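Local structure of MutT/nudix family protein (Enterococcus faecalis, 2FML) at residues Y49-D54 with I217-K222; N70-P75 with H147-E152; L129-E134 with E204-Q209; L169-A174 with A193-V198. The protein is of unknown function but joins a Nudix domain to a winged-helix domain like that of NrtR regulators, and so probably binds a nucleotide-type ligand and DNA. All coordinates share one frame; numbering follows the deposited sequence.

Interaction 1: Y49-D54 with I217-K222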
loop_
_atom_site.group_PDB
_atom_site.type_symbol
_atom_site.label_atom_id
_atom_site.label_comp_id
_atom_site.label_asym_id
_atom_site.label_seq_id
_atom_site.Cartn_x
_atom_site.Cartn_y
_atom_site.Cartn_z
ATOM N N TYR A 49 -8.951 20.375 7.937
ATOM C CA TYR A 49 -8.697 21.055 9.171
ATOM C C TYR A 49 -9.409 22.404 9.185
ATOM O O TYR A 49 -9.200 23.199 8.288
ATOM C CB TYR A 49 -7.185 21.182 9.325
ATOM C CG TYR A 49 -6.683 22.076 10.435
ATOM C CD1 TYR A 49 -6.523 21.599 11.741
ATOM C CD2 TYR A 49 -6.288 23.393 10.148
ATOM C CE1 TYR A 49 -6.014 22.465 12.739
ATOM C CE2 TYR A 49 -5.796 24.229 11.116
ATOM C CZ TYR A 49 -5.679 23.782 12.410
ATOM O OH TYR A 49 -5.167 24.669 13.323
ATOM N N ASN A 50 -10.268 22.644 10.185
ATOM C CA ASN A 50 -10.817 23.977 10.441
ATOM C C ASN A 50 -9.861 24.910 11.248
ATOM O O ASN A 50 -9.612 24.626 12.401
ATOM C CB ASN A 50 -12.168 23.832 11.170
ATOM C CG ASN A 50 -12.969 25.126 11.173
ATOM O OD1 ASN A 50 -12.615 26.114 11.843
ATOM N ND2 ASN A 50 -14.036 25.142 10.388
ATOM N N LYS A 51 -9.352 26.014 10.675
ATOM C CA LYS A 51 -8.360 26.889 11.374
ATOM C C LYS A 51 -8.909 27.651 12.570
ATOM O O LYS A 51 -8.225 27.823 13.578
ATOM C CB LYS A 51 -7.732 27.963 10.451
ATOM C CG LYS A 51 -6.885 27.454 9.280
ATOM C CD LYS A 51 -7.226 28.227 7.994
ATOM C CE LYS A 51 -6.661 29.644 7.973
ATOM N NZ LYS A 51 -5.350 29.757 7.245
ATOM N N GLU A 52 -10.121 28.172 12.435
ATOM C CA GLU A 52 -10.686 29.019 13.474
ATOM C C GLU A 52 -10.903 28.162 14.709
ATOM O O GLU A 52 -10.554 28.563 15.820
ATOM C CB GLU A 52 -11.975 29.733 12.997
ATOM C CG GLU A 52 -11.902 30.316 11.530
ATOM C CD GLU A 52 -12.123 29.216 10.419
ATOM O OE1 GLU A 52 -13.292 28.771 10.216
ATOM O OE2 GLU A 52 -11.133 28.796 9.755
ATOM N N ALA A 53 -11.400 26.948 14.482
ATOM C CA ALA A 53 -11.698 25.998 15.538
ATOM C C ALA A 53 -10.482 25.243 16.041
ATOM O O ALA A 53 -10.516 24.683 17.143
ATOM C CB ALA A 53 -12.723 25.025 15.043
ATOM N N ASP A 54 -9.418 25.224 15.234
ATOM C CA ASP A 54 -8.247 24.342 15.416
ATOM C C ASP A 54 -8.679 22.861 15.442
ATOM O O ASP A 54 -8.280 22.096 16.311
ATOM C CB ASP A 54 -7.402 24.758 16.653
ATOM C CG ASP A 54 -5.909 24.379 16.527
ATOM O OD1 ASP A 54 -5.518 23.666 15.571
ATOM O OD2 ASP A 54 -5.100 24.798 17.381
ATOM N N ILE A 217 4.472 29.158 9.942
ATOM C CA ILE A 217 5.046 28.162 10.846
ATOM C C ILE A 217 4.107 27.839 12.055
ATOM O O ILE A 217 3.988 26.687 12.436
ATOM C CB ILE A 217 6.506 28.511 11.263
ATOM C CG1 ILE A 217 7.403 28.696 10.024
ATOM C CG2 ILE A 217 7.084 27.402 12.133
ATOM C CD1 ILE A 217 7.387 27.514 9.005
ATOM N N THR A 218 3.423 28.849 12.613
ATOM C CA THR A 218 2.397 28.613 13.659
ATOM C C THR A 218 1.221 27.708 13.208
ATOM O O THR A 218 0.811 26.797 13.944
ATOM C CB THR A 218 1.875 29.936 14.299
ATOM O OG1 THR A 218 2.984 30.658 14.846
ATOM C CG2 THR A 218 0.875 29.637 15.445
ATOM N N GLU A 219 0.674 27.951 12.024
ATOM C CA GLU A 219 -0.373 27.044 11.506
ATOM C C GLU A 219 0.162 25.608 11.339
ATOM O O GLU A 219 -0.488 24.642 11.733
ATOM C CB GLU A 219 -0.988 27.564 10.191
ATOM C CG GLU A 219 -1.764 28.912 10.303
ATOM C CD GLU A 219 -2.031 29.600 8.936
ATOM O OE1 GLU A 219 -1.380 29.232 7.930
ATOM O OE2 GLU A 219 -2.912 30.490 8.861
ATOM N N ALA A 220 1.349 25.473 10.753
ATOM C CA ALA A 220 1.946 24.163 10.541
ATOM C C ALA A 220 2.197 23.481 11.869
ATOM O O ALA A 220 1.920 22.306 12.008
ATOM C CB ALA A 220 3.255 24.278 9.736
ATOM N N ARG A 221 2.761 24.206 12.840
ATOM C CA ARG A 221 2.870 23.670 14.202
ATOM C C ARG A 221 1.519 23.181 14.789
ATOM O O ARG A 221 1.482 22.120 15.416
ATOM C CB ARG A 221 3.554 24.663 15.132
ATOM C CG ARG A 221 5.055 24.786 14.876
ATOM C CD ARG A 221 5.638 26.145 15.376
ATOM N NE ARG A 221 5.486 26.240 16.816
ATOM C CZ ARG A 221 4.866 27.223 17.455
ATOM N NH1 ARG A 221 4.368 28.258 16.791
ATOM N NH2 ARG A 221 4.762 27.174 18.777
ATOM N N LYS A 222 0.435 23.943 14.581
ATOM C CA LYS A 222 -0.928 23.629 15.117
ATOM C C LYS A 222 -1.532 22.368 14.505
ATOM O O LYS A 222 -2.231 21.620 15.174
ATOM C CB LYS A 222 -1.878 24.823 14.924
ATOM C CG LYS A 222 -1.529 26.099 15.796
ATOM C CD LYS A 222 -2.769 26.986 16.027
ATOM C CE LYS A 222 -2.484 28.282 16.775
ATOM N NZ LYS A 222 -3.793 29.002 17.058
HETATM O O HOH W 1 -2.935 22.806 17.924
#

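Interaction 2: N70-P75 with H147-E152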
loop_
_atom_site.group_PDB
_atom_site.type_symbol
_atom_site.label_atom_id
_atom_site.label_comp_id
_atom_site.label_asym_id
_atom_site.label_seq_id
_atom_site.Cartn_x
_atom_site.Cartn_y
_atom_site.Cartn_z
ATOM N N ASN A 70 -27.292 1.801 9.242
ATOM C CA ASN A 70 -27.347 2.802 10.295
ATOM C C ASN A 70 -26.051 3.012 11.083
ATOM O O ASN A 70 -25.969 3.873 11.955
ATOM C CB ASN A 70 -28.552 2.528 11.232
ATOM C CG ASN A 70 -29.903 2.780 10.544
ATOM O OD1 ASN A 70 -29.985 3.460 9.526
ATOM N ND2 ASN A 70 -30.968 2.218 11.112
ATOM N N SER A 71 -25.029 2.235 10.777
ATOM C CA SER A 71 -23.735 2.438 11.378
ATOM C C SER A 71 -23.040 3.580 10.600
ATOM O O SER A 71 -23.317 3.777 9.434
ATOM C CB SER A 71 -22.903 1.147 11.329
ATOM O OG SER A 71 -23.443 0.147 12.166
ATOM N N TRP A 72 -22.125 4.281 11.258
ATOM C CA TRP A 72 -21.231 5.220 10.609
ATOM C C TRP A 72 -20.034 4.478 10.014
ATOM O O TRP A 72 -19.609 3.436 10.512
ATOM C CB TRP A 72 -20.793 6.358 11.575
ATOM C CG TRP A 72 -21.966 7.129 12.089
ATOM C CD1 TRP A 72 -22.686 6.856 13.235
ATOM C CD2 TRP A 72 -22.607 8.268 11.474
ATOM N NE1 TRP A 72 -23.717 7.752 13.364
ATOM C CE2 TRP A 72 -23.682 8.643 12.317
ATOM C CE3 TRP A 72 -22.370 9.017 10.304
ATOM C CZ2 TRP A 72 -24.534 9.727 12.017
ATOM C CZ3 TRP A 72 -23.205 10.101 10.020
ATOM C CH2 TRP A 72 -24.263 10.456 10.877
ATOM N N ALA A 73 -19.523 5.018 8.919
ATOM C CA ALA A 73 -18.636 4.272 8.084
ATOM C C ALA A 73 -17.813 5.257 7.244
ATOM O O ALA A 73 -18.246 6.369 7.033
ATOM C CB ALA A 73 -19.465 3.325 7.165
ATOM N N LEU A 74 -16.662 4.840 6.722
ATOM C CA LEU A 74 -16.060 5.594 5.578
ATOM C C LEU A 74 -16.902 5.490 4.322
ATOM O O LEU A 74 -17.598 4.468 4.097
ATOM C CB LEU A 74 -14.598 5.169 5.276
ATOM C CG LEU A 74 -13.649 5.202 6.510
ATOM C CD1 LEU A 74 -12.398 4.334 6.296
ATOM C CD2 LEU A 74 -13.235 6.664 6.913
ATOM N N PRO A 75 -16.849 6.528 3.472
ATOM C CA PRO A 75 -17.471 6.390 2.164
ATOM C C PRO A 75 -16.646 5.375 1.345
ATOM O O PRO A 75 -15.451 5.329 1.498
ATOM C CB PRO A 75 -17.327 7.791 1.565
ATOM C CG PRO A 75 -16.189 8.413 2.303
ATOM C CD PRO A 75 -16.219 7.846 3.676
ATOM N N HIS A 147 -21.189 13.698 7.162
ATOM C CA HIS A 147 -20.769 14.795 8.038
ATOM C C HIS A 147 -19.285 14.763 8.161
ATOM O O HIS A 147 -18.654 13.694 8.107
ATOM C CB HIS A 147 -21.342 14.639 9.447
ATOM C CG HIS A 147 -22.834 14.692 9.530
ATOM N ND1 HIS A 147 -23.593 13.646 10.033
ATOM C CD2 HIS A 147 -23.714 15.677 9.205
ATOM C CE1 HIS A 147 -24.874 13.991 10.011
ATOM N NE2 HIS A 147 -24.974 15.205 9.494
ATOM N N TRP A 148 -18.735 15.939 8.414
ATOM C CA TRP A 148 -17.368 16.093 8.868
ATOM C C TRP A 148 -17.399 15.876 10.373
ATOM O O TRP A 148 -17.934 16.696 11.108
ATOM C CB TRP A 148 -16.886 17.534 8.558
ATOM C CG TRP A 148 -16.518 17.756 7.113
ATOM C CD1 TRP A 148 -17.182 18.553 6.177
ATOM C CD2 TRP A 148 -15.385 17.200 6.429
ATOM N NE1 TRP A 148 -16.539 18.478 4.969
ATOM C CE2 TRP A 148 -15.425 17.677 5.099
ATOM C CE3 TRP A 148 -14.342 16.328 6.812
ATOM C CZ2 TRP A 148 -14.468 17.322 4.159
ATOM C CZ3 TRP A 148 -13.380 15.987 5.879
ATOM C CH2 TRP A 148 -13.441 16.521 4.560
ATOM N N PHE A 149 -16.832 14.768 10.836
ATOM C CA PHE A 149 -16.721 14.491 12.253
ATOM C C PHE A 149 -15.494 15.187 12.810
ATOM O O PHE A 149 -14.423 15.166 12.221
ATOM C CB PHE A 149 -16.618 12.976 12.502
ATOM C CG PHE A 149 -17.969 12.274 12.626
ATOM C CD1 PHE A 149 -18.877 12.272 11.563
ATOM C CD2 PHE A 149 -18.288 11.551 13.794
ATOM C CE1 PHE A 149 -20.115 11.647 11.680
ATOM C CE2 PHE A 149 -19.533 10.876 13.931
ATOM C CZ PHE A 149 -20.447 10.959 12.880
ATOM N N ASN A 150 -15.651 15.789 13.964
ATOM C CA ASN A 150 -14.518 16.259 14.722
ATOM C C ASN A 150 -13.574 15.131 15.086
ATOM O O ASN A 150 -13.986 14.128 15.669
ATOM C CB ASN A 150 -15.042 16.813 16.029
ATOM C CG ASN A 150 -14.539 18.160 16.293
ATOM O OD1 ASN A 150 -15.301 19.146 16.174
ATOM N ND2 ASN A 150 -13.215 18.266 16.579
ATOM N N LEU A 151 -12.306 15.299 14.786
ATOM C CA LEU A 151 -11.317 14.293 15.130
ATOM C C LEU A 151 -10.261 14.858 16.132
ATOM O O LEU A 151 -9.512 15.796 15.829
ATOM C CB LEU A 151 -10.690 13.775 13.835
ATOM C CG LEU A 151 -9.291 13.174 13.976
ATOM C CD1 LEU A 151 -9.276 11.796 14.688
ATOM C CD2 LEU A 151 -8.656 13.097 12.583
ATOM N N GLU A 152 -10.172 14.264 17.311
ATOM C CA GLU A 152 -9.271 14.755 18.346
ATOM C C GLU A 152 -8.427 13.622 18.944
ATOM O O GLU A 152 -8.958 12.537 19.276
ATOM C CB GLU A 152 -10.106 15.452 19.412
ATOM C CG GLU A 152 -9.346 16.016 20.523
ATOM C CD GLU A 152 -9.810 17.399 20.895
ATOM O OE1 GLU A 152 -11.045 17.598 21.070
ATOM O OE2 GLU A 152 -8.937 18.300 21.035
#

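Interaction 3: L129-E134 with E204-Q209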
loop_
_atom_site.group_PDB
_atom_site.type_symbol
_atom_site.label_atom_id
_atom_site.label_comp_id
_atom_site.label_asym_id
_atom_site.label_seq_id
_atom_site.Cartn_x
_atom_site.Cartn_y
_atom_site.Cartn_z
ATOM N N LEU A 129 -6.276 7.817 1.286
ATOM C CA LEU A 129 -6.163 8.954 2.202
ATOM C C LEU A 129 -6.063 10.234 1.343
ATOM O O LEU A 129 -5.373 10.262 0.329
ATOM C CB LEU A 129 -4.882 8.805 3.024
ATOM C CG LEU A 129 -4.391 9.905 3.964
ATOM C CD1 LEU A 129 -5.559 10.405 4.893
ATOM C CD2 LEU A 129 -3.252 9.325 4.816
ATOM N N ALA A 130 -6.796 11.282 1.712
ATOM C CA ALA A 130 -6.584 12.589 1.080
ATOM C C ALA A 130 -6.821 13.669 2.088
ATOM O O ALA A 130 -7.646 13.489 3.033
ATOM C CB ALA A 130 -7.515 12.778 -0.127
ATOM N N PHE A 131 -6.092 14.765 1.877
ATOM C CA PHE A 131 -6.146 15.994 2.680
ATOM C C PHE A 131 -6.766 17.050 1.817
ATOM O O PHE A 131 -6.239 17.305 0.736
ATOM C CB PHE A 131 -4.739 16.461 3.002
ATOM C CG PHE A 131 -3.866 15.401 3.547
ATOM C CD1 PHE A 131 -4.134 14.826 4.790
ATOM C CD2 PHE A 131 -2.761 14.972 2.827
ATOM C CE1 PHE A 131 -3.322 13.840 5.298
ATOM C CE2 PHE A 131 -1.923 14.003 3.341
ATOM C CZ PHE A 131 -2.210 13.432 4.578
ATOM N N ILE A 132 -7.851 17.667 2.279
ATOM C CA ILE A 132 -8.672 18.537 1.455
ATOM C C ILE A 132 -9.248 19.688 2.303
ATOM O O ILE A 132 -8.981 19.768 3.502
ATOM C CB ILE A 132 -9.805 17.727 0.705
ATOM C CG1 ILE A 132 -10.821 17.080 1.680
ATOM C CG2 ILE A 132 -9.176 16.617 -0.181
ATOM C CD1 ILE A 132 -12.279 17.070 1.154
ATOM N N GLY A 133 -9.980 20.607 1.673
ATOM C CA GLY A 133 -10.739 21.602 2.411
ATOM C C GLY A 133 -11.996 20.979 2.985
ATOM O O GLY A 133 -12.399 19.879 2.580
ATOM N N GLU A 134 -12.603 21.693 3.934
ATOM C CA GLU A 134 -13.870 21.342 4.547
ATOM C C GLU A 134 -15.003 21.710 3.590
ATOM O O GLU A 134 -15.727 22.699 3.802
ATOM C CB GLU A 134 -14.047 22.067 5.890
ATOM C CG GLU A 134 -14.996 21.340 6.854
ATOM C CD GLU A 134 -15.220 22.034 8.202
ATOM O OE1 GLU A 134 -14.369 22.808 8.674
ATOM O OE2 GLU A 134 -16.274 21.781 8.826
ATOM N N GLU A 204 7.971 14.024 5.263
ATOM C CA GLU A 204 7.151 14.255 4.086
ATOM C C GLU A 204 5.826 14.884 4.536
ATOM O O GLU A 204 4.866 14.179 4.846
ATOM C CB GLU A 204 6.959 12.958 3.300
ATOM C CG GLU A 204 6.069 13.068 2.098
ATOM C CD GLU A 204 5.638 11.678 1.608
ATOM O OE1 GLU A 204 6.509 10.880 1.208
ATOM O OE2 GLU A 204 4.424 11.372 1.667
ATOM N N PRO A 205 5.812 16.232 4.652
ATOM C CA PRO A 205 4.661 16.922 5.266
ATOM C C PRO A 205 3.474 17.187 4.321
ATOM O O PRO A 205 2.897 18.287 4.352
ATOM C CB PRO A 205 5.286 18.241 5.795
ATOM C CG PRO A 205 6.731 18.246 5.355
ATOM C CD PRO A 205 6.889 17.195 4.314
ATOM N N GLN A 206 3.089 16.182 3.529
ATOM C CA GLN A 206 1.936 16.335 2.641
ATOM C C GLN A 206 0.705 16.819 3.409
ATOM O O GLN A 206 -0.053 17.640 2.904
ATOM C CB GLN A 206 1.606 15.044 1.896
ATOM C CG GLN A 206 2.051 14.912 0.416
ATOM C CD GLN A 206 1.390 13.634 -0.255
ATOM O OE1 GLN A 206 1.770 13.189 -1.362
ATOM N NE2 GLN A 206 0.409 13.067 0.435
ATOM N N VAL A 207 0.530 16.325 4.630
ATOM C CA VAL A 207 -0.632 16.686 5.479
ATOM C C VAL A 207 -0.928 18.189 5.596
ATOM O O VAL A 207 -2.102 18.583 5.741
ATOM C CB VAL A 207 -0.557 16.070 6.912
ATOM C CG1 VAL A 207 0.561 16.761 7.757
ATOM C CG2 VAL A 207 -1.948 16.157 7.619
ATOM N N LEU A 208 0.123 19.018 5.496
ATOM C CA LEU A 208 -0.035 20.498 5.498
ATOM C C LEU A 208 -0.887 21.010 4.321
ATOM O O LEU A 208 -1.160 22.202 4.230
ATOM C CB LEU A 208 1.339 21.200 5.519
ATOM C CG LEU A 208 2.245 20.824 6.684
ATOM C CD1 LEU A 208 3.517 21.582 6.592
ATOM C CD2 LEU A 208 1.551 21.112 8.020
ATOM N N GLN A 209 -1.270 20.106 3.405
ATOM C CA GLN A 209 -2.281 20.378 2.365
ATOM C C GLN A 209 -3.622 20.830 2.952
ATOM O O GLN A 209 -4.273 21.691 2.376
ATOM C CB GLN A 209 -2.515 19.156 1.497
ATOM C CG GLN A 209 -1.580 18.986 0.333
ATOM C CD GLN A 209 -1.917 17.724 -0.477
ATOM O OE1 GLN A 209 -2.975 17.144 -0.311
ATOM N NE2 GLN A 209 -1.014 17.306 -1.330
#

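Interaction 4: L169-A174 with A193-V198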
loop_
_atom_site.group_PDB
_atom_site.type_symbol
_atom_site.label_atom_id
_atom_site.label_comp_id
_atom_site.label_asym_id
_atom_site.label_seq_id
_atom_site.Cartn_x
_atom_site.Cartn_y
_atom_site.Cartn_z
ATOM N N LEU A 169 -11.191 5.376 19.417
ATOM C CA LEU A 169 -10.327 4.328 18.918
ATOM C C LEU A 169 -8.956 4.375 19.572
ATOM O O LEU A 169 -8.338 5.438 19.689
ATOM C CB LEU A 169 -10.120 4.477 17.390
ATOM C CG LEU A 169 -11.366 4.576 16.500
ATOM C CD1 LEU A 169 -11.026 4.882 15.014
ATOM C CD2 LEU A 169 -12.304 3.351 16.762
ATOM N N ASP A 170 -8.455 3.184 19.880
ATOM C CA ASP A 170 -7.105 2.969 20.388
ATOM C C ASP A 170 -6.106 2.962 19.230
ATOM O O ASP A 170 -6.212 2.107 18.351
ATOM C CB ASP A 170 -7.009 1.627 21.140
ATOM C CG ASP A 170 -5.665 1.467 21.868
ATOM O OD1 ASP A 170 -4.578 1.444 21.240
ATOM O OD2 ASP A 170 -5.695 1.387 23.103
ATOM N N LEU A 171 -5.175 3.915 19.229
ATOM C CA LEU A 171 -4.158 4.025 18.195
ATOM C C LEU A 171 -3.220 2.845 18.040
ATOM O O LEU A 171 -2.623 2.707 16.967
ATOM C CB LEU A 171 -3.324 5.308 18.302
ATOM C CG LEU A 171 -4.041 6.596 17.874
ATOM C CD1 LEU A 171 -3.226 7.826 18.285
ATOM C CD2 LEU A 171 -4.467 6.594 16.349
ATOM N N LYS A 172 -3.091 2.000 19.059
ATOM C CA LYS A 172 -2.182 0.841 18.957
ATOM C C LYS A 172 -2.900 -0.474 18.617
ATOM O O LYS A 172 -2.308 -1.330 17.968
ATOM C CB LYS A 172 -1.267 0.672 20.199
ATOM C CG LYS A 172 -0.559 1.953 20.706
ATOM C CD LYS A 172 0.428 2.522 19.627
ATOM C CE LYS A 172 0.250 4.063 19.333
ATOM N NZ LYS A 172 0.717 4.370 17.918
ATOM N N THR A 173 -4.165 -0.641 18.997
ATOM C CA THR A 173 -4.878 -1.926 18.752
ATOM C C THR A 173 -6.121 -1.811 17.904
ATOM O O THR A 173 -6.755 -2.847 17.599
ATOM C CB THR A 173 -5.387 -2.520 20.041
ATOM O OG1 THR A 173 -6.343 -1.600 20.564
ATOM C CG2 THR A 173 -4.240 -2.736 21.087
ATOM N N ALA A 174 -6.497 -0.561 17.553
ATOM C CA ALA A 174 -7.756 -0.251 16.849
ATOM C C ALA A 174 -8.986 -0.647 17.639
ATOM O O ALA A 174 -10.076 -0.575 17.102
ATOM C CB ALA A 174 -7.795 -0.892 15.425
ATOM N N ALA A 193 -4.744 5.331 8.824
ATOM C CA ALA A 193 -4.624 6.670 8.224
ATOM C C ALA A 193 -4.016 7.662 9.189
ATOM O O ALA A 193 -3.126 8.476 8.789
ATOM C CB ALA A 193 -6.012 7.177 7.709
ATOM N N PHE A 194 -4.457 7.611 10.460
ATOM C CA PHE A 194 -3.986 8.577 11.441
ATOM C C PHE A 194 -2.491 8.372 11.739
ATOM O O PHE A 194 -1.712 9.343 11.777
ATOM C CB PHE A 194 -4.845 8.519 12.730
ATOM C CG PHE A 194 -4.583 9.644 13.667
ATOM C CD1 PHE A 194 -5.300 10.809 13.571
ATOM C CD2 PHE A 194 -3.556 9.558 14.621
ATOM C CE1 PHE A 194 -5.011 11.888 14.445
ATOM C CE2 PHE A 194 -3.236 10.639 15.477
ATOM C CZ PHE A 194 -3.990 11.799 15.385
ATOM N N ASN A 195 -2.115 7.111 11.973
ATOM C CA ASN A 195 -0.725 6.726 12.269
ATOM C C ASN A 195 0.200 6.960 11.039
ATOM O O ASN A 195 1.377 7.276 11.199
ATOM C CB ASN A 195 -0.701 5.251 12.732
ATOM C CG ASN A 195 -1.191 5.105 14.152
ATOM O OD1 ASN A 195 -1.126 6.072 14.910
ATOM N ND2 ASN A 195 -1.681 3.926 14.533
ATOM N N ARG A 196 -0.346 6.815 9.826
ATOM C CA ARG A 196 0.434 7.028 8.609
ATOM C C ARG A 196 0.874 8.482 8.503
ATOM O O ARG A 196 2.011 8.755 8.119
ATOM C CB ARG A 196 -0.338 6.596 7.335
ATOM C CG ARG A 196 0.379 6.953 5.985
ATOM C CD ARG A 196 1.542 5.992 5.711
ATOM N NE ARG A 196 1.203 4.626 6.191
ATOM C CZ ARG A 196 0.728 3.636 5.459
ATOM N NH1 ARG A 196 0.527 3.805 4.148
ATOM N NH2 ARG A 196 0.473 2.462 6.043
ATOM N N VAL A 197 -0.028 9.399 8.828
ATOM C CA VAL A 197 0.280 10.841 8.877
ATOM C C VAL A 197 1.368 11.206 9.955
ATOM O O VAL A 197 2.392 11.839 9.631
ATOM C CB VAL A 197 -1.017 11.698 9.085
ATOM C CG1 VAL A 197 -0.668 13.200 9.225
ATOM C CG2 VAL A 197 -2.062 11.433 7.970
ATOM N N VAL A 198 1.140 10.806 11.217
ATOM C CA VAL A 198 2.171 10.834 12.278
ATOM C C VAL A 198 3.542 10.284 11.838
ATOM O O VAL A 198 4.562 10.925 12.110
ATOM C CB VAL A 198 1.733 10.052 13.541
ATOM C CG1 VAL A 198 2.854 10.090 14.556
ATOM C CG2 VAL A 198 0.423 10.622 14.125
#

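Interaction 1: Y49-D54 with I217-K222
Lys222 of helix 217-228 lies along the turn that follows strand 39-50. Lys222 CB sits 3.7 Å from Tyr49 OH. Lys222 CG passes the carboxylate of Asp54, and Lys222 CD comes closest to it, 3.5 Å from Asp54 OD2, the two side chains crossing at about a right angle. The chain stays extended to its tip, which carries NZ past the carboxylate: Lys222 NZ ends 4.4 Å from Asp54 OD2, beyond salt-bridge length although the opposite charges may still attract, and the ammonium also makes a cation-pi contact with Tyr232. A water donates to both Asp54 OD2 and the backbone O of Lys222, bridging the turn to the helix. The turn belongs to the hairpin between strands 39-50 and 55-63 of the Nudix domain, whereas the helix belongs to the winged-helix region, so the contact spans the interface between the two. Within the turn, Asn50 OD1 accepts from Ala53 N in an Asx motif. Asp54 OD1 lies in the plane of the Tyr49 ring and takes a hydrogen bond from Tyr49 OH, modelled at a very short 2.5 Å, a length best treated as doubtful. That ring reaches the helix because CG stands opposite the backbone N (chi1 170°), and Val210 and Leu211 also pack on it. One turn of helix earlier, Glu219 extends beyond CG to meet Lys51, whose chain bends at three torsions. Lys51 NZ forms a salt bridge with Glu219 OE2 at 3.0 Å, approaching from above the carboxylate plane, while Glu219 OE1 accepts from Thr216 N.

Interaction 2: N70-P75 with H147-E152
An aromatic cluster on one side of the Nudix-domain sheet brings Trp72 together with His147 and Phe149, two residues whose CB atoms both point at the tryptophan from strand 143-154. Phe149 presents the CE1-CZ edge of its ring to one face of the indole in an edge-to-face pair. The centroid of its ring lies 5.0 Å from that of the six-membered ring of Trp72, with the planes at 63°. Phe149 CZ stands over the indole, 3.7 Å from Trp72 CD2 and displaced toward the rim, while Phe149 CE1 reaches Trp72 CE3 at 3.7 Å. Strands 72-78 and 143-154 both pair with strand 55-63, so the rings reach across this intervening strand, where Leu60 packs on Phe149 and Gln62 on Trp72. His147 meets the outer end of the indole: its ND1 is 3.4 Å from Trp72 CH2, which lies in the imidazole plane at the ring edge. The two rings touch rim to rim, planes at 41°, neither lying over the other. Trp72 holds CG beside its backbone N (chi1 -59°), an orientation that carries the benzo ring over to strand 143-154. His147 is also stacked with His162, and Leu160 packs on Phe149.

Interaction 3: L129-E134 with E204-Q209
Gln206 opens the contact with Phe131 of strand 123-131. Gln206 NE2 lies at the edge of the phenyl ring, in its plane and 3.8 Å from Phe131 CE2, while Gln206 O approaches Phe131 CD2 obliquely. Val207 lays its backbone on one face: its CA stands 3.6 Å from the centroid of the Phe131 ring and 8° off the normal, a CH-pi contact almost over the centre. Val207 CG2, opposite the backbone N, lies beyond the rim on the same face, 3.6 Å from Phe131 CE1, and Val197 of helix 186-200 packs on both residues. Leu208 turns from the strand toward Ala220 and Phe224 of helix 217-228. Gln209 points back at the strand, Gln209 CB 3.8 Å from Phe131 CB. The extended chain of Gln209 sets OE1 at the edge of the ring and 3.4 Å from Phe131 O, two acceptors that cannot bond directly. Gln209 N bonds to Gln206 O at 2.8 Å within this 3-10 segment, which follows an inverse gamma turn centred on Pro205. An aromatic side chain of the Nudix sheet thus sits under the segment between helices 186-200 and 217-228, in keeping with an NrtR-like pairing of Nudix and winged-helix domains.

Interaction 4: L169-A174 with A193-V198
The Phe194 ring and the Asn195 amide, neighbours on helix 186-200, receive Leu171 between them. Leu171 CD2 meets the ring obliquely, 3.5 Å from Phe194 CD2, and its other methyl, CD1, lies 4.0 Å from Phe194 CE2. Phe194 CG stands opposite its backbone N (chi1 -169°), which brings the ring against Leu171. The Phe194 ring also meets that of Phe227, with Ile158 and Arg153 packing on it. The edge of the amide carries the polar part of the contact: Asn195 ND2 donates to Leu171 O at 2.9 Å, with an N-H...O angle of 153°. The acceptor lies in the amide plane and the donor in the carbonyl plane, a coplanar geometry that helps set the amide's rotation. Asn195 OD1 faces Leu171 CD2 at 3.7 Å and lies 3.9 Å from Lys172 NZ, without a hydrogen bond. The contact joins the turn after strand 165-170, at the end of the Nudix sheet, to a helix packed on that sheet. Asp170 organises the turn: its OD1 accepts from Lys172 N at 2.7 Å, nearly along the C-O axis, in an Asx turn, and from Thr173 N, above the carboxylate plane, in an Asx motif. Ala174 N bonds back to Asp170 O.

Overall arrangement
From the N terminus, the chain first supplies Y49-D54 to interaction 1, then N70-P75 to interaction 2 and L129-E134 to interaction 3. Interaction 2 closes first, at H147-E152, inside the still open loop of interaction 3, so the two cross; Trp148 packs on Ile132 and Glu134 there. Interaction 4 then opens and closes, L169-A174 with A193-V198, nested within interaction 3, and its Val197 touches Leu129, Phe131 and Val207. Interaction 3 closes at E204-Q209, and I217-K222 closes interaction 1 around all the others. Interaction 2 stays within the Nudix sheet, interaction 4 adds helix 186-200 to it, and interactions 3 and 1 fasten the winged-helix region.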